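Local coordinates for protein argonaute (Marinitoga piezophila, PDB 5I4A) that uses short guide RNAs with a 5'-hydroxyl end to bind complementary single-stranded DNA or RNA targets and cleave them, at residues A[448-453]-A[459-464]; A[470-475]-A[623-628]. All coordinates share one frame; numbering follows the deposited sequence.

Interaction 1 (A[448-453]-A[459-464]); sequences IDLSHD and TNLCIA
T459 meets H452 at the start of this antiparallel pairing: the two side chains run side by side on one face of the sheet, and T459 OG1 lies 2.6 Å from H452 ND1, at the edge of the imidazole and near its plane, in a hydrogen bond that either group could donate. The H452 ring reaches this place because its CG is anti to the carbonyl carbon (chi1 -55°), and H452 NE2 is bonded in turn to E524, so the ring is gripped at both nitrogens, which should hold its rotation. N460 and S451 form a hydrogen-bonded pair: N460 N gives a nearly straight bond (169°) to S451 O, and S451 N returns one to N460 O. On the other face from H452, S451 OG rests against N460 CB at 3.6 Å. L461 stands opposite L450 in a non-hydrogen-bonded pair; their side chains cross obliquely and meet at CD1 to CD1, 3.8 Å. C462 and D449 are again joined by two backbone bonds, D449 N to C462 O and C462 N to D449 O, both 2.8 Å, the second more bent at 142°. I463 pairs with I448 without backbone bonds between them, and I448 CD1 lies 3.6 Å from I463 CG2. The apolar I448, L450, L461 and I463 share the face with H452 and T459, and helix 485-507 packs against L461 and I463 there. The other face carries D449 close to D519 and N627, so this beta hairpin of the RNase H-fold PIWI domain presents an inferred catalytic aspartate that, by similarity, binds both manganese ions.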
ATOM      1  N   ILE A 448       7.344 -10.874   1.183  1.00 39.19           N
ATOM      2  CA  ILE A 448       6.972 -11.484  -0.091  1.00 41.11           C
ATOM      3  C   ILE A 448       5.934 -10.606  -0.773  1.00 38.13           C
ATOM      4  O   ILE A 448       4.842 -10.398  -0.232  1.00 31.58           O
ATOM      5  CB  ILE A 448       6.418 -12.908   0.087  1.00 43.85           C
ATOM      6  CG1 ILE A 448       7.391 -13.776   0.887  1.00 45.59           C
ATOM      7  CG2 ILE A 448       6.123 -13.535  -1.271  1.00 30.05           C
ATOM      8  CD1 ILE A 448       8.732 -13.948   0.228  1.00 35.94           C
ATOM      9  N   ASP A 449       6.262 -10.113  -1.969  1.00 35.69           N
ATOM     10  CA  ASP A 449       5.320  -9.401  -2.829  1.00 42.64           C
ATOM     11  C   ASP A 449       5.151 -10.223  -4.100  1.00 43.45           C
ATOM     12  O   ASP A 449       6.079 -10.321  -4.912  1.00 40.06           O
ATOM     13  CB  ASP A 449       5.811  -7.986  -3.146  1.00 47.34           C
ATOM     14  CG  ASP A 449       4.761  -7.139  -3.864  1.00 52.74           C
ATOM     15  OD1 ASP A 449       3.935  -7.692  -4.620  1.00 62.55           O
ATOM     16  OD2 ASP A 449       4.767  -5.906  -3.671  1.00 56.97           O
ATOM     17  N   LEU A 450       3.965 -10.803  -4.277  1.00 42.57           N
ATOM     18  CA  LEU A 450       3.691 -11.683  -5.407  1.00 41.63           C
ATOM     19  C   LEU A 450       2.280 -11.415  -5.906  1.00 40.39           C
ATOM     20  O   LEU A 450       1.311 -11.594  -5.162  1.00 37.33           O
ATOM     21  CB  LEU A 450       3.866 -13.152  -5.008  1.00 35.41           C
ATOM     22  CG  LEU A 450       3.561 -14.221  -6.058  1.00 50.60           C
ATOM     23  CD1 LEU A 450       4.556 -15.362  -5.972  1.00 45.87           C
ATOM     24  CD2 LEU A 450       2.164 -14.739  -5.844  1.00 59.08           C
ATOM     25  N   SER A 451       2.164 -11.003  -7.167  1.00 35.96           N
ATOM     26  CA  SER A 451       0.882 -10.669  -7.770  1.00 46.39           C
ATOM     27  C   SER A 451       0.712 -11.416  -9.088  1.00 48.73           C
ATOM     28  O   SER A 451       1.685 -11.822  -9.730  1.00 40.36           O
ATOM     29  CB  SER A 451       0.745  -9.159  -8.003  1.00 57.99           C
ATOM     30  OG  SER A 451       1.770  -8.678  -8.857  1.00 54.13           O
ATOM     31  N   HIS A 452      -0.549 -11.586  -9.486  1.00 56.25           N
ATOM     32  CA  HIS A 452      -0.913 -12.286 -10.715  1.00 60.39           C
ATOM     33  C   HIS A 452      -1.920 -11.442 -11.481  1.00 67.62           C
ATOM     34  O   HIS A 452      -3.003 -11.150 -10.965  1.00 69.13           O
ATOM     35  CB  HIS A 452      -1.511 -13.664 -10.419  1.00 54.13           C
ATOM     36  CG  HIS A 452      -0.637 -14.547  -9.586  1.00 58.29           C
ATOM     37  ND1 HIS A 452       0.674 -14.819  -9.911  1.00 59.00           N
ATOM     38  CD2 HIS A 452      -0.892 -15.231  -8.447  1.00 61.82           C
ATOM     39  CE1 HIS A 452       1.192 -15.628  -9.003  1.00 58.70           C
ATOM     40  NE2 HIS A 452       0.262 -15.894  -8.105  1.00 62.09           N
ATOM     41  N   ASP A 453      -1.574 -11.069 -12.710  1.00 68.16           N
ATOM     42  CA  ASP A 453      -2.488 -10.310 -13.563  1.00 66.01           C
ATOM     43  C   ASP A 453      -2.741 -11.016 -14.891  1.00 60.76           C
ATOM     44  O   ASP A 453      -2.101 -12.019 -15.209  1.00 59.13           O
ATOM     45  CB  ASP A 453      -1.945  -8.904 -13.820  1.00 77.17           C
ATOM     46  CG  ASP A 453      -2.550  -7.869 -12.893  1.00 85.94           C
ATOM     47  OD1 ASP A 453      -3.600  -7.293 -13.252  1.00 85.96           O
ATOM     48  OD2 ASP A 453      -1.979  -7.633 -11.808  1.00 88.00           O
ATOM     49  N   THR A 459       2.885 -13.330 -13.964  1.00 55.53           N
ATOM     50  CA  THR A 459       3.117 -13.362 -12.521  1.00 60.23           C
ATOM     51  C   THR A 459       4.308 -12.480 -12.166  1.00 51.91           C
ATOM     52  O   THR A 459       5.318 -12.481 -12.875  1.00 57.06           O
ATOM     53  CB  THR A 459       3.369 -14.804 -12.040  1.00 62.45           C
ATOM     54  OG1 THR A 459       2.127 -15.514 -11.980  1.00 60.42           O
ATOM     55  CG2 THR A 459       4.037 -14.831 -10.669  1.00 60.11           C
ATOM     56  N   ASN A 460       4.194 -11.732 -11.068  1.00 44.57           N
ATOM     57  CA  ASN A 460       5.224 -10.791 -10.648  1.00 50.13           C
ATOM     58  C   ASN A 460       5.612 -11.097  -9.203  1.00 49.77           C
ATOM     59  O   ASN A 460       4.750 -11.147  -8.314  1.00 43.37           O
ATOM     60  CB  ASN A 460       4.734  -9.354 -10.772  1.00 44.63           C
ATOM     61  CG  ASN A 460       4.537  -8.938 -12.208  1.00 52.73           C
ATOM     62  OD1 ASN A 460       5.365  -9.249 -13.068  1.00 40.53           O
ATOM     63  ND2 ASN A 460       3.433  -8.258 -12.489  1.00 60.00           N
ATOM     64  N   LEU A 461       6.915 -11.283  -8.968  1.00 44.74           N
ATOM     65  CA  LEU A 461       7.437 -11.759  -7.692  1.00 42.71           C
ATOM     66  C   LEU A 461       8.613 -10.902  -7.241  1.00 40.44           C
ATOM     67  O   LEU A 461       9.459 -10.519  -8.054  1.00 44.31           O
ATOM     68  CB  LEU A 461       7.887 -13.225  -7.801  1.00 36.36           C
ATOM     69  CG  LEU A 461       8.782 -13.748  -6.672  1.00 35.58           C
ATOM     70  CD1 LEU A 461       8.000 -13.856  -5.370  1.00 44.12           C
ATOM     71  CD2 LEU A 461       9.403 -15.081  -7.046  1.00 47.90           C
ATOM     72  N   CYS A 462       8.662 -10.609  -5.941  1.00 34.50           N
ATOM     73  CA  CYS A 462       9.804  -9.942  -5.324  1.00 33.16           C
ATOM     74  C   CYS A 462       9.854 -10.322  -3.850  1.00 42.77           C
ATOM     75  O   CYS A 462       8.820 -10.315  -3.175  1.00 37.97           O
ATOM     76  CB  CYS A 462       9.719  -8.420  -5.482  1.00 37.97           C
ATOM     77  SG  CYS A 462      11.036  -7.523  -4.614  1.00 35.42           S
ATOM     78  N   ILE A 463      11.047 -10.666  -3.363  1.00 31.90           N
ATOM     79  CA  ILE A 463      11.248 -11.031  -1.967  1.00 31.17           C
ATOM     80  C   ILE A 463      12.378 -10.187  -1.387  1.00 30.29           C
ATOM     81  O   ILE A 463      13.278  -9.738  -2.103  1.00 30.33           O
ATOM     82  CB  ILE A 463      11.547 -12.541  -1.790  1.00 44.09           C
ATOM     83  CG1 ILE A 463      13.018 -12.855  -2.069  1.00 45.53           C
ATOM     84  CG2 ILE A 463      10.659 -13.375  -2.704  1.00 48.78           C
ATOM     85  CD1 ILE A 463      13.811 -13.224  -0.827  1.00 45.53           C
ATOM     86  N   ALA A 464      12.327  -9.979  -0.072  1.00 29.51           N
ATOM     87  CA  ALA A 464      13.324  -9.186   0.632  1.00 28.65           C
ATOM     88  C   ALA A 464      13.520  -9.761   2.026  1.00 34.92           C
ATOM     89  O   ALA A 464      12.542 -10.022   2.733  1.00 32.40           O
ATOM     90  CB  ALA A 464      12.902  -7.715   0.722  1.00 28.26           C
TER

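Interaction 2 (A[470-475]-A[623-628]); sequences GDILYI and LHIANK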
ATOM      1  N   GLY A 470      17.879  -4.355  10.792  1.00 28.77           N
ATOM      2  CA  GLY A 470      17.441  -3.664   9.602  1.00 29.79           C
ATOM      3  C   GLY A 470      18.378  -3.773   8.419  1.00 28.86           C
ATOM      4  O   GLY A 470      18.070  -3.221   7.356  1.00 26.92           O
ATOM      5  N   ASP A 471      19.515  -4.452   8.567  1.00 30.77           N
ATOM      6  CA  ASP A 471      20.373  -4.714   7.420  1.00 30.67           C
ATOM      7  C   ASP A 471      19.636  -5.587   6.418  1.00 31.28           C
ATOM      8  O   ASP A 471      19.014  -6.587   6.788  1.00 28.57           O
ATOM      9  CB  ASP A 471      21.669  -5.401   7.856  1.00 32.21           C
ATOM     10  CG  ASP A 471      22.685  -4.431   8.422  1.00 42.95           C
ATOM     11  OD1 ASP A 471      22.461  -3.205   8.326  1.00 39.17           O
ATOM     12  OD2 ASP A 471      23.714  -4.897   8.954  1.00 63.43           O
ATOM     13  N   ILE A 472      19.703  -5.209   5.146  1.00 27.57           N
ATOM     14  CA  ILE A 472      19.058  -5.984   4.094  1.00 24.89           C
ATOM     15  C   ILE A 472      19.984  -7.128   3.703  1.00 34.03           C
ATOM     16  O   ILE A 472      21.105  -6.902   3.235  1.00 36.56           O
ATOM     17  CB  ILE A 472      18.717  -5.103   2.887  1.00 29.94           C
ATOM     18  CG1 ILE A 472      17.788  -3.972   3.322  1.00 24.96           C
ATOM     19  CG2 ILE A 472      18.072  -5.931   1.789  1.00 30.74           C
ATOM     20  CD1 ILE A 472      17.441  -3.022   2.216  1.00 28.53           C
ATOM     21  N   LEU A 473      19.517  -8.360   3.904  1.00 29.10           N
ATOM     22  CA  LEU A 473      20.327  -9.532   3.603  1.00 26.21           C
ATOM     23  C   LEU A 473      20.267  -9.911   2.134  1.00 34.75           C
ATOM     24  O   LEU A 473      21.265 -10.388   1.580  1.00 46.52           O
ATOM     25  CB  LEU A 473      19.871 -10.714   4.459  1.00 28.93           C
ATOM     26  CG  LEU A 473      20.151 -10.555   5.948  1.00 33.68           C
ATOM     27  CD1 LEU A 473      19.558 -11.700   6.739  1.00 27.45           C
ATOM     28  CD2 LEU A 473      21.642 -10.489   6.143  1.00 40.14           C
ATOM     29  N   TYR A 474      19.122  -9.704   1.490  1.00 29.85           N
ATOM     30  CA  TYR A 474      18.927 -10.171   0.127  1.00 40.33           C
ATOM     31  C   TYR A 474      17.643  -9.572  -0.424  1.00 28.42           C
ATOM     32  O   TYR A 474      16.671  -9.374   0.311  1.00 28.17           O
ATOM     33  CB  TYR A 474      18.864 -11.704   0.068  1.00 38.04           C
ATOM     34  CG  TYR A 474      18.518 -12.259  -1.295  1.00 42.01           C
ATOM     35  CD1 TYR A 474      19.495 -12.425  -2.269  1.00 40.53           C
ATOM     36  CD2 TYR A 474      17.212 -12.612  -1.608  1.00 42.80           C
ATOM     37  CE1 TYR A 474      19.179 -12.926  -3.517  1.00 36.42           C
ATOM     38  CE2 TYR A 474      16.887 -13.114  -2.851  1.00 42.02           C
ATOM     39  CZ  TYR A 474      17.874 -13.269  -3.801  1.00 49.88           C
ATOM     40  OH  TYR A 474      17.552 -13.767  -5.041  1.00 44.18           O
ATOM     41  N   ILE A 475      17.658  -9.291  -1.724  1.00 29.00           N
ATOM     42  CA  ILE A 475      16.475  -8.887  -2.474  1.00 29.62           C
ATOM     43  C   ILE A 475      16.455  -9.681  -3.772  1.00 33.28           C
ATOM     44  O   ILE A 475      17.461  -9.730  -4.489  1.00 35.71           O
ATOM     45  CB  ILE A 475      16.461  -7.375  -2.770  1.00 29.25           C
ATOM     46  CG1 ILE A 475      16.503  -6.567  -1.474  1.00 28.33           C
ATOM     47  CG2 ILE A 475      15.229  -7.001  -3.586  1.00 31.50           C
ATOM     48  CD1 ILE A 475      16.555  -5.069  -1.696  1.00 28.04           C
ATOM     49  N   LEU A 623       8.631  -6.159   4.000  1.00 25.17           N
ATOM     50  CA  LEU A 623       7.506  -5.958   3.091  1.00 20.96           C
ATOM     51  C   LEU A 623       7.582  -4.602   2.410  1.00 23.28           C
ATOM     52  O   LEU A 623       7.247  -4.477   1.225  1.00 25.34           O
ATOM     53  CB  LEU A 623       6.184  -6.093   3.845  1.00 31.67           C
ATOM     54  CG  LEU A 623       5.572  -7.486   3.954  1.00 40.67           C
ATOM     55  CD1 LEU A 623       4.143  -7.357   4.432  1.00 42.08           C
ATOM     56  CD2 LEU A 623       5.630  -8.203   2.619  1.00 33.74           C
ATOM     57  N   HIS A 624       7.993  -3.570   3.150  1.00 24.24           N
ATOM     58  CA  HIS A 624       8.192  -2.257   2.545  1.00 16.42           C
ATOM     59  C   HIS A 624       9.175  -2.334   1.384  1.00 18.76           C
ATOM     60  O   HIS A 624       8.943  -1.752   0.317  1.00 23.42           O
ATOM     61  CB  HIS A 624       8.686  -1.269   3.598  1.00 17.87           C
ATOM     62  CG  HIS A 624       9.015   0.083   3.049  1.00 21.94           C
ATOM     63  ND1 HIS A 624       8.074   1.080   2.911  1.00 30.66           N
ATOM     64  CD2 HIS A 624      10.180   0.598   2.589  1.00 23.09           C
ATOM     65  CE1 HIS A 624       8.644   2.154   2.396  1.00 31.94           C
ATOM     66  NE2 HIS A 624       9.923   1.888   2.191  1.00 26.99           N
ATOM     67  N   ILE A 625      10.276  -3.062   1.570  1.00 18.91           N
ATOM     68  CA  ILE A 625      11.257  -3.223   0.502  1.00 16.62           C
ATOM     69  C   ILE A 625      10.652  -3.988  -0.668  1.00 29.07           C
ATOM     70  O   ILE A 625      10.780  -3.583  -1.830  1.00 27.99           O
ATOM     71  CB  ILE A 625      12.516  -3.926   1.039  1.00 21.41           C
ATOM     72  CG1 ILE A 625      13.143  -3.118   2.178  1.00 22.86           C
ATOM     73  CG2 ILE A 625      13.511  -4.144  -0.079  1.00 19.91           C
ATOM     74  CD1 ILE A 625      14.008  -3.948   3.107  1.00 27.89           C
ATOM     75  N   ALA A 626       9.981  -5.105  -0.375  1.00 25.45           N
ATOM     76  CA  ALA A 626       9.435  -5.946  -1.436  1.00 26.24           C
ATOM     77  C   ALA A 626       8.425  -5.185  -2.286  1.00 25.82           C
ATOM     78  O   ALA A 626       8.442  -5.285  -3.519  1.00 25.97           O
ATOM     79  CB  ALA A 626       8.798  -7.200  -0.838  1.00 29.12           C
ATOM     80  N   ASN A 627       7.537  -4.419  -1.648  1.00 21.10           N
ATOM     81  CA  ASN A 627       6.602  -3.597  -2.409  1.00 34.31           C
ATOM     82  C   ASN A 627       7.340  -2.571  -3.262  1.00 36.17           C
ATOM     83  O   ASN A 627       7.018  -2.385  -4.442  1.00 37.15           O
ATOM     84  CB  ASN A 627       5.617  -2.894  -1.473  1.00 27.60           C
ATOM     85  CG  ASN A 627       4.584  -3.841  -0.881  1.00 44.40           C
ATOM     86  OD1 ASN A 627       4.474  -4.998  -1.290  1.00 46.21           O
ATOM     87  ND2 ASN A 627       3.812  -3.346   0.077  1.00 47.38           N
ATOM     88  N   LYS A 628       8.340  -1.900  -2.682  1.00 28.62           N
ATOM     89  CA  LYS A 628       9.034  -0.831  -3.394  1.00 30.24           C
ATOM     90  C   LYS A 628       9.842  -1.368  -4.569  1.00 22.56           C
ATOM     91  O   LYS A 628       9.811  -0.793  -5.664  1.00 29.35           O
ATOM     92  CB  LYS A 628       9.939  -0.056  -2.434  1.00 27.09           C
ATOM     93  CG  LYS A 628       9.261   1.113  -1.741  1.00 33.95           C
ATOM     94  CD  LYS A 628       8.807   2.150  -2.753  1.00 36.14           C
ATOM     95  CE  LYS A 628       8.184   3.361  -2.079  1.00 47.32           C
ATOM     96  NZ  LYS A 628       9.209   4.298  -1.544  1.00 52.63           N
TER
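I475 and I625 belong to a bulged edge strand and a helix whose backbones stay well apart, 7.7 Å between I475 CA and A626 CA at the nearest, so the contact is left to side chains. Just before I475 the strand carries a classic beta bulge, in which L473 and Y474 both face A465; I472 and I475, one on each side of it, both point toward the helix. I625 answers them with its two branches. Its longer arm ends in CD1, which meets I472 CD1 tip to tip at 3.7 Å, while its CG2 methyl takes I475 CD1 at 3.6 Å, the I475 side chain crossing that of I625 at about a right angle. In I625, CG2 is anti to the backbone N and CG1 anti to the carbonyl carbon (chi1 -59°), which spreads the two methyls to separate partners. An alanine here would lose both branches and is likely to leave the ends of I472 and I475 facing a gap beside the helix. Beyond these three isoleucines, A464 and V466 of the adjoining strand also touch I625, and I640 and Y642 of the C-terminal tail lie against I472. The contact packs helix 621-631 onto the edge strand of the central sheet in the RNase H-like PIWI domain, and the same helix carries N627, inferred to be catalytic and to bind one of the manganese ions.

Strands 458-466 and 472-482 are neighbours in the PIWI sheet, so interaction 2 starts one strand further out than interaction 1, at the sheet's edge. Interaction 1 is mostly buried and zips two strands together through backbone bonds, burying 457 Å² between its segments; interaction 2 is partly buried, joins sheet to helix by apolar contacts of three isoleucines, and buries 123 Å². The two meet directly: C462 SG lies 3.6 Å from A626 O, and I463 CD1 packs on Y474 CD2. D449 from the hairpin and N627 from the helix also come together, bringing two parts of the inferred metal site side by side from segments far apart in sequence.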